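Local coordinates for protein cysteine desulfurase (Thermococcus onnurineus, PDB 5B89) that probably catalyses the pyridoxal-phosphate-dependent removal of sulfur from L-cysteine, passing it to a sulfur carrier and releasing L-alanine, at residues D41-S46 with A211-G216; H80-S85 with I100-N105; A90-A95 with A299-I304; A227-F232 with D255-P260. All blocks are in the same frame, centred on the assembly; numbering follows the deposited sequence.

Interaction 1. Residues D41-S46 with A211-G216; sequences DNTATS and AAQSAG. With PLP (pyridoxal-5'-phosphate), chain G; ALA (alanine), chain H.
The side-chain amide nitrogen of Gln213 gives a hydrogen bond to the backbone carbonyl of Thr43, with NE2 and O 2.9 Å apart. The bond is fairly straight, 158° at the hydrogen. Thr43 O lies close to the amide plane of Gln213, so an in-plane N-H is used. NE2 also faces the phenolic oxygen O3 of the cofactor, but that separation is implausibly short and its length is doubtful.

The Thr43 methyl packs against the same amide. With OG1 beside the backbone N (chi1 -68°), CG2 falls anti to that N and rests 3.5 Å from Gln213 CD. The two side chains cross at about a right angle. Gln213 reaches this place through a bend at chi2 (-55°), which swings the amide toward Thr43. On its other end, Gln213 OE1 is 3.6 Å from Thr43 CA. Both residues are buried.

Next to Gln213, the methyl of Ala212 lies against the pyridine ring, with CB 3.6 Å from PLP C2. The bound alanine is joined to the cofactor: its N is 1.5 Å from PLP C4A. Thr43 O is 3.4 Å from the CA of this alanine, so the 41-46 loop borders the bound alanine. Asn185 and Arg391 hold the alanine by hydrogen bonds, and Thr288 of the second subunit binds the cofactor. The contact is part of the active site of a class-V, fold-type I pyridoxal-phosphate enzyme, where a loop following an early strand meets the loop after strand 206-210 beside the cofactor.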
# COMPACT_ATOMS: atom_id res chain seq x y z
N ASP B 41 -20.18 11.61 2.77
CA ASP B 41 -18.79 11.87 2.34
C ASP B 41 -18.19 10.65 1.66
O ASP B 41 -17.06 10.36 1.82
CB ASP B 41 -17.90 12.32 3.49
CG ASP B 41 -16.61 13.01 3.01
OD1 ASP B 41 -16.56 13.45 1.88
OD2 ASP B 41 -15.70 13.05 3.80
N ASN B 42 -19.04 9.99 0.87
CA ASN B 42 -18.67 8.75 0.17
C ASN B 42 -17.59 8.96 -0.91
O ASN B 42 -16.87 7.99 -1.18
CB ASN B 42 -19.93 8.09 -0.40
CG ASN B 42 -20.79 7.57 0.72
OD1 ASN B 42 -20.45 6.55 1.37
ND2 ASN B 42 -21.79 8.28 1.05
N THR B 43 -17.49 10.13 -1.48
CA THR B 43 -16.44 10.44 -2.49
C THR B 43 -15.09 10.31 -1.82
O THR B 43 -14.10 9.85 -2.50
CB THR B 43 -16.69 11.78 -3.12
OG1 THR B 43 -17.89 11.61 -3.89
CG2 THR B 43 -15.61 12.16 -4.06
N ALA B 44 -14.95 10.69 -0.53
CA ALA B 44 -13.70 10.62 0.18
C ALA B 44 -13.39 9.19 0.51
O ALA B 44 -12.24 8.74 0.27
CB ALA B 44 -13.71 11.44 1.42
N THR B 45 -14.36 8.49 1.01
CA THR B 45 -14.21 7.09 1.33
C THR B 45 -15.60 6.55 1.69
O THR B 45 -16.39 7.26 2.15
CB THR B 45 -13.17 6.85 2.46
OG1 THR B 45 -12.60 5.56 2.36
CG2 THR B 45 -13.78 7.00 3.82
N SER B 46 -15.83 5.29 1.42
CA SER B 46 -17.09 4.70 1.80
C SER B 46 -17.07 4.18 3.22
O SER B 46 -16.05 4.07 3.79
CB SER B 46 -17.43 3.52 0.88
OG SER B 46 -16.46 2.51 0.93
N ALA B 211 -10.71 5.61 -12.66
CA ALA B 211 -12.01 5.12 -12.29
C ALA B 211 -12.20 5.20 -10.75
O ALA B 211 -13.08 4.47 -10.23
CB ALA B 211 -12.24 3.74 -12.84
N ALA B 212 -11.49 6.05 -10.09
CA ALA B 212 -11.56 6.06 -8.61
C ALA B 212 -12.96 6.41 -8.19
O ALA B 212 -13.37 5.92 -7.13
CB ALA B 212 -10.56 7.02 -8.05
N GLN B 213 -13.68 7.25 -8.89
CA GLN B 213 -15.04 7.64 -8.46
C GLN B 213 -16.14 6.91 -9.12
O GLN B 213 -17.33 7.04 -8.70
CB GLN B 213 -15.25 9.10 -8.61
CG GLN B 213 -14.51 9.87 -7.68
CD GLN B 213 -14.77 9.48 -6.18
OE1 GLN B 213 -15.86 8.90 -5.72
NE2 GLN B 213 -13.74 9.78 -5.40
N SER B 214 -15.84 6.12 -10.12
CA SER B 214 -16.81 5.30 -10.76
C SER B 214 -16.92 3.83 -10.22
O SER B 214 -18.02 3.25 -10.14
CB SER B 214 -16.64 5.22 -12.24
OG SER B 214 -15.35 4.80 -12.60
N ALA B 215 -15.79 3.20 -9.88
CA ALA B 215 -15.82 1.83 -9.47
C ALA B 215 -16.74 1.62 -8.25
O ALA B 215 -16.63 2.39 -7.24
CB ALA B 215 -14.43 1.39 -9.12
N GLY B 216 -17.61 0.63 -8.35
CA GLY B 216 -18.59 0.39 -7.28
C GLY B 216 -19.83 1.22 -7.29
O GLY B 216 -20.78 0.96 -6.48
N1 PLP G . -9.11 10.34 -8.71
C2 PLP G . -10.41 10.60 -8.41
C2A PLP G . -11.40 10.98 -9.49
C3 PLP G . -10.77 10.53 -7.06
O3 PLP G . -12.06 10.77 -6.70
C4 PLP G . -9.82 10.13 -6.08
C4A PLP G . -10.27 10.13 -4.57
C5 PLP G . -8.51 9.81 -6.52
C6 PLP G . -8.14 9.93 -7.84
C5A PLP G . -7.47 9.42 -5.46
O4P PLP G . -7.85 8.14 -4.88
P PLP G . -6.90 7.70 -3.73
O1P PLP G . -7.50 6.48 -3.25
O2P PLP G . -6.96 8.83 -2.70
O3P PLP G . -5.55 7.58 -4.28
N ALA H . -10.91 11.48 -4.25
CA ALA H . -11.34 11.78 -2.80
C ALA H . -11.84 13.21 -2.46
O ALA H . -12.22 13.90 -3.44
CB ALA H . -10.32 11.43 -1.70
OXT ALA H . -12.00 13.70 -1.29

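Interaction 2. Residues H80-S85 with I100-N105; sequences HKYEES and IVFTKN. With PLP (pyridoxal-5'-phosphate), chain G.
Phe102 and Tyr82 carry this contact, with Ser85 adding a smaller share. The phenol oxygen of Tyr82 comes to the edge of the Phe102 ring, near its plane, with OH 3.3 Å from CD2. The rings themselves lie obliquely, at 44° with centroids 5.6 Å apart, and Tyr82 CE1 is 3.8 Å from Phe102 CD2. The side chains run past each other in opposite directions. Tyr82 has CG anti to its backbone N (chi1 -178°), which extends the ring from helix 73-93 toward the strand.

Ser85 meets the far end of the same ring, its carbonyl carbon C 4.3 Å from Phe102 CZ. Its hydroxyl turns back into the helix: OG donates to Lys81 O at 2.7 Å. Lys81 O also accepts from Ser85 N, and the two donors reach it from opposite faces of its plane.

Ala294 of helix 291-307 packs on both aromatic side chains. Beyond strand 100-103, Asn105 caps helix 106-117, and its CB is 3.4 Å from the phosphate oxygen O3P of the cofactor.

The Tyr82 hydroxyl is hydrogen-bonded to Glu285, whose other carboxylate oxygen pairs with Phe102 N. One carboxylate thus ties helix to strand, while the Tyr82-Phe102 contact itself rests on apolar packing and an oxygen at a ring edge.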
# COMPACT_ATOMS: atom_id res chain seq x y z
N HIS B 80 -4.05 -19.10 -2.07
CA HIS B 80 -5.34 -19.36 -2.79
C HIS B 80 -6.26 -18.22 -2.64
O HIS B 80 -6.86 -17.79 -3.66
CB HIS B 80 -5.96 -20.62 -2.23
CG HIS B 80 -7.44 -20.82 -2.48
ND1 HIS B 80 -7.92 -21.27 -3.70
CD2 HIS B 80 -8.54 -20.62 -1.70
CE1 HIS B 80 -9.24 -21.31 -3.66
NE2 HIS B 80 -9.64 -20.93 -2.46
N LYS B 81 -6.46 -17.64 -1.44
CA LYS B 81 -7.40 -16.55 -1.23
C LYS B 81 -6.87 -15.27 -1.93
O LYS B 81 -7.71 -14.45 -2.44
CB LYS B 81 -7.67 -16.30 0.26
CG LYS B 81 -8.46 -17.45 0.86
CD LYS B 81 -9.87 -17.56 0.40
CE LYS B 81 -10.70 -16.49 0.88
NZ LYS B 81 -12.15 -16.59 0.50
N TYR B 82 -5.59 -15.01 -1.97
CA TYR B 82 -5.04 -13.85 -2.67
C TYR B 82 -5.28 -13.96 -4.20
O TYR B 82 -5.75 -13.02 -4.81
CB TYR B 82 -3.53 -13.69 -2.35
CG TYR B 82 -2.83 -12.51 -2.98
CD1 TYR B 82 -3.28 -11.21 -2.69
CD2 TYR B 82 -1.79 -12.62 -3.84
CE1 TYR B 82 -2.65 -10.15 -3.21
CE2 TYR B 82 -1.18 -11.49 -4.38
CZ TYR B 82 -1.68 -10.28 -4.08
OH TYR B 82 -1.09 -9.11 -4.61
N GLU B 83 -4.99 -15.12 -4.77
CA GLU B 83 -5.30 -15.40 -6.20
C GLU B 83 -6.78 -15.30 -6.41
O GLU B 83 -7.20 -14.70 -7.47
CB GLU B 83 -4.78 -16.78 -6.55
CG GLU B 83 -3.30 -16.92 -6.58
CD GLU B 83 -2.86 -18.38 -6.83
OE1 GLU B 83 -3.70 -19.35 -6.69
OE2 GLU B 83 -1.66 -18.55 -7.02
N GLU B 84 -7.63 -15.87 -5.58
CA GLU B 84 -9.11 -15.71 -5.72
C GLU B 84 -9.50 -14.21 -5.81
O GLU B 84 -10.38 -13.81 -6.60
CB GLU B 84 -9.87 -16.43 -4.66
CG GLU B 84 -11.34 -16.29 -4.65
CD GLU B 84 -12.02 -16.70 -3.33
OE1 GLU B 84 -11.96 -16.06 -2.25
OE2 GLU B 84 -12.77 -17.74 -3.37
N SER B 85 -8.90 -13.38 -4.95
CA SER B 85 -9.25 -11.98 -4.85
C SER B 85 -8.80 -11.31 -6.16
O SER B 85 -9.59 -10.49 -6.63
CB SER B 85 -8.44 -11.41 -3.64
OG SER B 85 -8.89 -11.98 -2.42
N ILE B 100 -4.29 -7.63 -13.75
CA ILE B 100 -4.59 -6.92 -12.48
C ILE B 100 -3.38 -6.83 -11.58
O ILE B 100 -2.81 -7.89 -11.26
CB ILE B 100 -5.74 -7.55 -11.75
CG1 ILE B 100 -7.05 -7.60 -12.58
CG2 ILE B 100 -5.96 -6.95 -10.38
CD1 ILE B 100 -7.49 -6.22 -12.96
N VAL B 101 -2.98 -5.60 -11.23
CA VAL B 101 -1.86 -5.36 -10.28
C VAL B 101 -2.47 -4.67 -9.06
O VAL B 101 -3.21 -3.70 -9.16
CB VAL B 101 -0.81 -4.49 -10.91
CG1 VAL B 101 0.34 -4.03 -9.99
CG2 VAL B 101 -0.17 -5.17 -12.17
N PHE B 102 -2.10 -5.12 -7.86
CA PHE B 102 -2.49 -4.44 -6.65
C PHE B 102 -1.46 -3.40 -6.26
O PHE B 102 -0.25 -3.60 -6.26
CB PHE B 102 -2.72 -5.43 -5.52
CG PHE B 102 -3.92 -6.31 -5.71
CD1 PHE B 102 -5.17 -5.72 -5.73
CD2 PHE B 102 -3.85 -7.70 -5.83
CE1 PHE B 102 -6.31 -6.49 -5.91
CE2 PHE B 102 -5.00 -8.45 -5.97
CZ PHE B 102 -6.23 -7.88 -5.96
N THR B 103 -2.00 -2.26 -5.87
CA THR B 103 -1.28 -1.08 -5.41
C THR B 103 -1.88 -0.61 -4.09
O THR B 103 -2.69 -1.26 -3.54
CB THR B 103 -1.42 0.07 -6.43
OG1 THR B 103 -2.77 0.46 -6.50
CG2 THR B 103 -0.98 -0.40 -7.79
N LYS B 104 -1.46 0.56 -3.61
CA LYS B 104 -2.03 1.05 -2.35
C LYS B 104 -3.28 1.89 -2.52
O LYS B 104 -4.05 2.01 -1.65
CB LYS B 104 -1.00 1.78 -1.46
CG LYS B 104 -0.88 3.24 -1.68
CD LYS B 104 -0.10 3.91 -0.55
CE LYS B 104 1.34 3.52 -0.74
NZ LYS B 104 1.84 3.90 -2.12
N ASN B 105 -3.42 2.47 -3.69
CA ASN B 105 -4.53 3.36 -4.01
C ASN B 105 -4.46 3.79 -5.48
O ASN B 105 -3.56 3.47 -6.16
CB ASN B 105 -4.55 4.61 -3.09
CG ASN B 105 -3.24 5.40 -3.12
OD1 ASN B 105 -2.56 5.45 -4.06
ND2 ASN B 105 -2.93 5.98 -1.99
N1 PLP G . -9.11 10.34 -8.71
C2 PLP G . -10.41 10.60 -8.41
C2A PLP G . -11.40 10.98 -9.49
C3 PLP G . -10.77 10.53 -7.06
O3 PLP G . -12.06 10.77 -6.70
C4 PLP G . -9.82 10.13 -6.08
C4A PLP G . -10.27 10.13 -4.57
C5 PLP G . -8.51 9.81 -6.52
C6 PLP G . -8.14 9.93 -7.84
C5A PLP G . -7.47 9.42 -5.46
O4P PLP G . -7.85 8.14 -4.88
P PLP G . -6.90 7.70 -3.73
O1P PLP G . -7.50 6.48 -3.25
O2P PLP G . -6.96 8.83 -2.70
O3P PLP G . -5.55 7.58 -4.28

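Interaction 3. Residues A90-A95 with A299-I304; sequences ADFIGA and AGIRYI
Ile301 lays its branches on the ring of Phe92. Ile301 CG1 stands over one face of the Phe92 ring, 4.2 Å from the ring centroid and 14° off its normal. This is a CH-pi contact, offset toward the rim. The other branch works on the same ring: Ile301 CG2 is 3.6 Å from Phe92 CD1. Ile301 CD1 lies 3.9 Å from Phe92 CD2, so the branches spread across the ring from one ortho carbon to the other.

The torsions explain the fit. Phe92 holds CG anti to its backbone N (chi1 -177°), which sends the ring out from helix 73-93 toward the partner helix. In Ile301 it is CG2 that takes the place opposite the backbone N, with CG1 beside that N (chi1 -75°). Both branches can therefore meet the ring together. One helical turn on, Ile304 adds a lighter touch, its CG2 4.2 Å from Phe92 CE1 and oblique to the ring. The rest of Ile304 leads away.

Just past Phe92 the helix is closed by a Schellman motif. Gly94 has the positive phi this needs, and Ala95 N bonds to Ala90 O at 2.9 Å. The link between Gly94 N and Asp91 O is weak.

The contact joins helix 73-93 to helix 291-307. Ile301 also packs on Ile88 and Val89 one turn earlier in the first helix. Leu309 of helix 309-329 touches Phe92 and Ile304, while Ala90, Ile93 and Ala95 pack on Ile100 of strand 100-103.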
# COMPACT_ATOMS: atom_id res chain seq x y z
N ALA B 90 -10.52 -8.92 -11.35
CA ALA B 90 -10.46 -9.05 -12.84
C ALA B 90 -11.86 -9.19 -13.39
O ALA B 90 -12.23 -8.43 -14.33
CB ALA B 90 -9.60 -10.21 -13.22
N ASP B 91 -12.64 -10.10 -12.87
CA ASP B 91 -13.97 -10.27 -13.38
C ASP B 91 -14.85 -9.04 -13.21
O ASP B 91 -15.65 -8.79 -14.04
CB ASP B 91 -14.67 -11.51 -12.83
CG ASP B 91 -14.04 -12.80 -13.26
OD1 ASP B 91 -13.37 -12.86 -14.24
OD2 ASP B 91 -14.28 -13.78 -12.58
N PHE B 92 -14.68 -8.31 -12.14
CA PHE B 92 -15.49 -7.13 -11.87
C PHE B 92 -15.34 -6.07 -12.98
O PHE B 92 -16.27 -5.44 -13.27
CB PHE B 92 -15.07 -6.58 -10.49
CG PHE B 92 -15.85 -5.38 -10.00
CD1 PHE B 92 -17.18 -5.47 -9.78
CD2 PHE B 92 -15.22 -4.25 -9.69
CE1 PHE B 92 -17.88 -4.40 -9.29
CE2 PHE B 92 -15.89 -3.18 -9.18
CZ PHE B 92 -17.22 -3.26 -8.99
N ILE B 93 -14.15 -5.96 -13.55
CA ILE B 93 -13.86 -4.99 -14.58
C ILE B 93 -13.69 -5.54 -15.99
O ILE B 93 -13.38 -4.86 -16.86
CB ILE B 93 -12.73 -4.01 -14.23
CG1 ILE B 93 -11.39 -4.72 -14.20
CG2 ILE B 93 -13.03 -3.39 -12.89
CD1 ILE B 93 -10.22 -3.80 -14.00
N GLY B 94 -13.92 -6.81 -16.10
CA GLY B 94 -13.84 -7.45 -17.45
C GLY B 94 -12.44 -7.70 -17.89
O GLY B 94 -12.18 -7.84 -19.16
N ALA B 95 -11.42 -7.82 -17.03
CA ALA B 95 -10.05 -8.07 -17.39
C ALA B 95 -9.65 -9.53 -17.21
O ALA B 95 -10.41 -10.27 -16.56
CB ALA B 95 -9.16 -7.23 -16.48
N ALA B 299 -14.09 -9.12 -0.99
CA ALA B 299 -15.32 -9.18 -0.25
C ALA B 299 -16.18 -8.03 -0.50
O ALA B 299 -17.40 -8.22 -0.62
CB ALA B 299 -15.01 -9.33 1.29
N GLY B 300 -15.67 -6.82 -0.65
CA GLY B 300 -16.48 -5.63 -1.01
C GLY B 300 -17.04 -5.81 -2.39
O GLY B 300 -18.27 -5.52 -2.51
N ILE B 301 -16.28 -6.29 -3.32
CA ILE B 301 -16.83 -6.50 -4.66
C ILE B 301 -17.92 -7.56 -4.62
O ILE B 301 -19.01 -7.34 -5.27
CB ILE B 301 -15.73 -6.86 -5.57
CG1 ILE B 301 -14.88 -5.63 -5.91
CG2 ILE B 301 -16.27 -7.46 -6.88
CD1 ILE B 301 -13.57 -5.95 -6.53
N ARG B 302 -17.75 -8.65 -3.90
CA ARG B 302 -18.85 -9.59 -3.79
C ARG B 302 -20.11 -9.00 -3.14
O ARG B 302 -21.22 -9.34 -3.50
CB ARG B 302 -18.41 -10.83 -3.05
CG ARG B 302 -17.52 -11.70 -3.87
CD ARG B 302 -18.30 -12.38 -4.99
NE ARG B 302 -17.63 -13.56 -5.46
CZ ARG B 302 -17.34 -13.79 -6.71
NH1 ARG B 302 -17.64 -12.86 -7.61
NH2 ARG B 302 -16.73 -14.91 -7.06
N TYR B 303 -19.93 -8.12 -2.18
CA TYR B 303 -21.04 -7.48 -1.53
C TYR B 303 -21.76 -6.55 -2.54
O TYR B 303 -22.95 -6.51 -2.59
CB TYR B 303 -20.51 -6.72 -0.29
CG TYR B 303 -21.53 -6.18 0.63
CD1 TYR B 303 -22.05 -6.96 1.63
CD2 TYR B 303 -21.93 -4.89 0.54
CE1 TYR B 303 -22.99 -6.45 2.48
CE2 TYR B 303 -22.87 -4.39 1.37
CZ TYR B 303 -23.42 -5.18 2.33
OH TYR B 303 -24.36 -4.62 3.11
N ILE B 304 -20.99 -5.84 -3.31
CA ILE B 304 -21.53 -4.93 -4.32
C ILE B 304 -22.29 -5.75 -5.38
O ILE B 304 -23.29 -5.34 -5.84
CB ILE B 304 -20.37 -4.13 -5.01
CG1 ILE B 304 -19.80 -3.01 -4.14
CG2 ILE B 304 -20.80 -3.51 -6.34
CD1 ILE B 304 -20.73 -1.93 -3.70

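Interaction 4. Residues A227-F232 with D255-P260; sequences ADFLAF and DTFEPP
Phe229 and Phe257 form the whole of this contact, and the first kind of interaction is aromatic. Their ring centroids are 5.5 Å apart and the planes are inclined at 47°. The pair is oblique. The closest atoms are Phe229 CE2 and Phe257 CD1, at 3.8 Å. Phe229 CZ is 4.1 Å from the same CD1, so one carbon of Phe257 meets two of Phe229. The two residues use different first torsions. Phe229 keeps CG beside its backbone N (chi1 -63°), whereas Phe257 has CG anti to its own N (chi1 -175°).

The aromatic group extends further. Phe253 meets the Phe229 ring, and Phe284 packs edge-to-face with Phe257.

Aliphatic packing fills in round the pair. Ile249 of strand 245-249 touches both side chains, and Val113 of helix 106-117 touches Phe229.

The polar bonds do not cross between the segments. Asp228 makes a salt bridge with Arg250 and accepts a bond from Phe207 N. Backbone bonds tie Phe229 to strand 206-210 and Leu230 to strand 245-249. At the other end, Pro260 O accepts a bond from Arg143 of the second subunit.

With both rings buried and no hydrogen bond across, the loop 255-260 is joined to the start of strand 229-233 through hydrophobic and aromatic packing. The polar bonds near it tie the strand to its sheet neighbours and Pro260 to the second subunit.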
# COMPACT_ATOMS: atom_id res chain seq x y z
N ALA B 227 -10.08 0.80 -22.46
CA ALA B 227 -8.95 1.12 -21.61
C ALA B 227 -7.68 0.29 -21.90
O ALA B 227 -7.76 -0.89 -22.06
CB ALA B 227 -9.36 0.93 -20.10
N ASP B 228 -6.57 0.99 -21.91
CA ASP B 228 -5.25 0.37 -21.89
C ASP B 228 -4.71 0.26 -20.43
O ASP B 228 -4.04 -0.72 -20.10
CB ASP B 228 -4.28 1.13 -22.74
CG ASP B 228 -4.71 1.08 -24.26
OD1 ASP B 228 -5.05 0.01 -24.74
OD2 ASP B 228 -4.67 2.20 -24.80
N PHE B 229 -4.99 1.28 -19.63
CA PHE B 229 -4.66 1.28 -18.18
C PHE B 229 -5.86 1.82 -17.52
O PHE B 229 -6.54 2.74 -18.00
CB PHE B 229 -3.46 2.13 -17.91
CG PHE B 229 -2.21 1.63 -18.57
CD1 PHE B 229 -1.93 1.96 -19.85
CD2 PHE B 229 -1.29 0.88 -17.87
CE1 PHE B 229 -0.77 1.48 -20.45
CE2 PHE B 229 -0.14 0.36 -18.47
CZ PHE B 229 0.11 0.69 -19.73
N LEU B 230 -6.11 1.28 -16.31
CA LEU B 230 -7.27 1.74 -15.50
C LEU B 230 -6.95 1.62 -14.04
O LEU B 230 -6.34 0.62 -13.67
CB LEU B 230 -8.53 1.05 -15.86
CG LEU B 230 -9.81 1.50 -15.16
CD1 LEU B 230 -10.99 1.37 -16.04
CD2 LEU B 230 -10.03 0.70 -13.91
N ALA B 231 -7.29 2.65 -13.27
CA ALA B 231 -6.92 2.65 -11.80
C ALA B 231 -8.20 2.87 -11.00
O ALA B 231 -9.10 3.61 -11.41
CB ALA B 231 -5.99 3.82 -11.55
N PHE B 232 -8.33 2.18 -9.88
CA PHE B 232 -9.36 2.48 -8.88
C PHE B 232 -8.89 2.17 -7.49
O PHE B 232 -7.85 1.57 -7.32
CB PHE B 232 -10.68 1.87 -9.22
CG PHE B 232 -10.79 0.40 -9.08
CD1 PHE B 232 -11.24 -0.14 -7.88
CD2 PHE B 232 -10.56 -0.47 -10.13
CE1 PHE B 232 -11.47 -1.45 -7.72
CE2 PHE B 232 -10.81 -1.80 -9.97
CZ PHE B 232 -11.24 -2.32 -8.73
N ASP B 255 5.06 -5.95 -22.81
CA ASP B 255 6.46 -5.83 -23.37
C ASP B 255 6.93 -4.38 -23.45
O ASP B 255 7.97 -4.11 -23.98
CB ASP B 255 6.52 -6.43 -24.82
CG ASP B 255 6.44 -7.96 -24.84
OD1 ASP B 255 6.73 -8.58 -23.80
OD2 ASP B 255 6.05 -8.53 -25.89
N THR B 256 6.14 -3.42 -22.99
CA THR B 256 6.39 -1.98 -23.17
C THR B 256 6.55 -1.38 -21.72
O THR B 256 7.41 -0.62 -21.44
CB THR B 256 5.17 -1.26 -23.84
OG1 THR B 256 4.99 -1.79 -25.15
CG2 THR B 256 5.37 0.29 -23.93
N PHE B 257 5.69 -1.83 -20.81
CA PHE B 257 5.58 -1.15 -19.51
C PHE B 257 6.70 -1.55 -18.60
O PHE B 257 6.76 -2.74 -18.24
CB PHE B 257 4.24 -1.55 -18.92
CG PHE B 257 3.90 -0.83 -17.61
CD1 PHE B 257 3.58 0.51 -17.60
CD2 PHE B 257 3.87 -1.50 -16.44
CE1 PHE B 257 3.31 1.15 -16.42
CE2 PHE B 257 3.56 -0.85 -15.24
CZ PHE B 257 3.32 0.48 -15.27
N GLU B 258 7.53 -0.62 -18.13
CA GLU B 258 8.64 -0.94 -17.26
C GLU B 258 8.21 -0.94 -15.82
O GLU B 258 7.62 -0.00 -15.40
CB GLU B 258 9.70 0.06 -17.44
CG GLU B 258 10.93 -0.27 -16.70
CD GLU B 258 11.89 0.89 -16.59
OE1 GLU B 258 12.58 0.83 -15.56
OE2 GLU B 258 11.93 1.81 -17.46
N PRO B 259 8.34 -2.05 -15.10
CA PRO B 259 7.90 -2.03 -13.70
C PRO B 259 8.59 -0.99 -12.88
O PRO B 259 9.83 -1.07 -12.72
CB PRO B 259 8.20 -3.42 -13.21
CG PRO B 259 9.06 -4.04 -14.20
CD PRO B 259 8.91 -3.38 -15.51
N PRO B 260 7.88 -0.01 -12.26
CA PRO B 260 8.62 1.00 -11.52
C PRO B 260 9.18 0.51 -10.22
O PRO B 260 10.13 1.04 -9.72
CB PRO B 260 7.51 2.06 -11.23
CG PRO B 260 6.60 1.85 -12.41
CD PRO B 260 6.46 0.38 -12.56

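Along the chain, interaction 2 lies within the span of interaction 1. Interaction 3 crosses both and spans interaction 4. Segments 80-85 and 90-95 share helix 73-93, and interactions 2 and 3 lie about 11 Å apart between centres. Interactions 2 and 4 both reach the seven-stranded sheet, through 100-103, an outermost strand within this chain, and inner strand 229-233. Segment 211-216 of interaction 1 follows strand 206-210 and is joined to interaction 4 by a probable hydrogen bond, Ala211 N to Ala231 O at 2.9 Å. Gly216 also packs on Phe92 of interaction 3. Interactions 1 and 2 reach the cofactor, while 3 and 4 pack the helices and sheet beside it. Interactions 1, 2 and 4 touch the second subunit.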